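Local coordinates for P91 (Metagenome, PDB 4ZI5), which hydrolyses phosphotriesters promiscuously, as a dienelactone hydrolase-like member of the alpha/beta-hydrolase superfamily, at residues A210-T215 against P225-D230. Numbering follows the deposited sequence.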
# COMPACT_ATOMS: atom_id res chain seq x y z
N ALA A 210 -10.77 -0.05 8.66
CA ALA A 210 -10.85 1.38 8.65
C ALA A 210 -12.10 1.84 7.87
O ALA A 210 -12.46 1.30 6.83
CB ALA A 210 -9.57 1.96 8.02
N VAL A 211 -12.71 2.89 8.37
CA VAL A 211 -13.89 3.49 7.76
C VAL A 211 -13.50 4.91 7.31
O VAL A 211 -12.33 5.19 7.06
CB VAL A 211 -15.11 3.44 8.72
CG1 VAL A 211 -15.48 2.00 9.01
CG2 VAL A 211 -14.83 4.21 10.01
N HIS A 212 -14.49 5.80 7.15
CA HIS A 212 -14.19 7.15 6.69
C HIS A 212 -13.48 7.94 7.78
O HIS A 212 -13.64 7.64 9.00
CB HIS A 212 -15.48 7.86 6.25
CG HIS A 212 -15.28 8.92 5.22
ND1 HIS A 212 -15.08 8.62 3.88
CD2 HIS A 212 -15.29 10.27 5.30
CE1 HIS A 212 -14.98 9.75 3.20
NE2 HIS A 212 -15.10 10.76 4.04
N SER A 213 -12.75 8.96 7.36
CA SER A 213 -12.03 9.86 8.27
C SER A 213 -11.08 9.13 9.22
O SER A 213 -10.83 9.58 10.35
CB SER A 213 -13.03 10.72 9.08
OG SER A 213 -13.78 11.55 8.20
N PHE A 214 -10.49 8.03 8.73
CA PHE A 214 -9.62 7.22 9.58
C PHE A 214 -8.36 7.96 10.07
O PHE A 214 -7.73 7.51 11.01
CB PHE A 214 -9.25 5.89 8.91
CG PHE A 214 -8.48 6.01 7.62
CD1 PHE A 214 -7.11 6.30 7.62
CD2 PHE A 214 -9.11 5.75 6.39
CE1 PHE A 214 -6.41 6.38 6.42
CE2 PHE A 214 -8.41 5.82 5.19
CZ PHE A 214 -7.05 6.14 5.20
N THR A 215 -7.99 9.07 9.42
CA THR A 215 -6.80 9.82 9.80
C THR A 215 -7.02 10.82 10.92
O THR A 215 -6.07 11.37 11.41
CB THR A 215 -6.21 10.64 8.63
OG1 THR A 215 -7.16 11.62 8.23
CG2 THR A 215 -5.83 9.77 7.46
N PRO A 225 -22.45 9.13 11.02
CA PRO A 225 -22.17 7.69 10.95
C PRO A 225 -21.18 7.35 9.84
O PRO A 225 -21.13 8.04 8.82
CB PRO A 225 -23.55 7.07 10.66
CG PRO A 225 -24.55 8.14 10.99
CD PRO A 225 -23.87 9.44 10.74
N GLY A 226 -20.37 6.33 10.07
CA GLY A 226 -19.36 5.90 9.08
C GLY A 226 -17.98 6.53 9.24
O GLY A 226 -17.07 6.20 8.48
N LEU A 227 -17.83 7.43 10.23
CA LEU A 227 -16.57 8.10 10.51
C LEU A 227 -15.98 7.63 11.83
O LEU A 227 -16.63 7.69 12.87
CB LEU A 227 -16.75 9.62 10.55
CG LEU A 227 -16.79 10.33 9.21
CD1 LEU A 227 -17.98 9.90 8.38
CD2 LEU A 227 -16.80 11.84 9.45
N ALA A 228 -14.74 7.15 11.79
CA ALA A 228 -14.04 6.72 12.98
C ALA A 228 -12.53 6.76 12.69
O ALA A 228 -12.11 6.55 11.54
CB ALA A 228 -14.48 5.33 13.42
N TYR A 229 -11.75 6.99 13.75
CA TYR A 229 -10.31 7.01 13.71
C TYR A 229 -9.75 5.63 13.71
O TYR A 229 -10.27 4.75 14.42
CB TYR A 229 -9.78 7.73 14.96
CG TYR A 229 -8.28 7.89 15.03
CD1 TYR A 229 -7.57 8.45 13.97
CD2 TYR A 229 -7.56 7.46 16.15
CE1 TYR A 229 -6.18 8.60 14.04
CE2 TYR A 229 -6.18 7.63 16.22
CZ TYR A 229 -5.49 8.18 15.17
OH TYR A 229 -4.11 8.32 15.26
N ASP A 230 -8.67 5.43 12.96
CA ASP A 230 -7.89 4.20 13.09
C ASP A 230 -6.42 4.55 12.95
O ASP A 230 -5.96 4.87 11.84
CB ASP A 230 -8.28 3.11 12.08
CG ASP A 230 -7.59 1.81 12.38
OD1 ASP A 230 -7.85 1.25 13.46
OD2 ASP A 230 -6.72 1.39 11.62
O HOH W 1 -11.54 3.97 10.79
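The loop that carries His212, probably the histidine of a Cys-His-Asp catalytic triad as in dienelactone hydrolases, is joined here to the later part of the same loop, Gly226 to Asp230. His212 hydrogen-bonds through both backbone groups: its N donates to Gly226 O (2.9 Å) and its O accepts from Ala228 N (3.0 Å), a single beta bridge between His212 and Leu227 in the parallel pattern. Gly226 suits its place because its positive phi (92°) would press a side chain against the preceding carbonyl. Farther along, Asp230 N donates a hydrogen bond to Phe214 O, on a lone pair, at 3.0 Å and almost straight (177°), and a water links Val211 N to Ala228 O. Val211 sets CG2 against Ala228 CB at 3.6 Å, where a small methyl lets the branched side chain lie close to the backbone.

Leu227 runs beside His212, pointing the same way. With CG anti to its own carbonyl carbon (chi1 -81°), the side chain is carried alongside His212 and Ser213, where its methyls divide: CD1 reaches His212 CB (3.9 Å) and approaches CD2 of the imidazole obliquely, while CD2 packs on Ser213 OG, which is hydrogen-bonded to Glu50 OE2. An alanine in place of Leu227 would probably open a gap beside His212 and Ser213, removing apolar cover from the imidazole and the serine hydroxyl.

His212 ND1 is hydrogen-bonded to Asp180 OD2, and its side chain touches Cys131 in the probable nucleophile elbow. The whole loop follows strand 202-207 and leads into helix 231-248, whose first turn Asp230 caps through OD2 to Ala233 N, while Phe214 packs on Ala233 and Ser237.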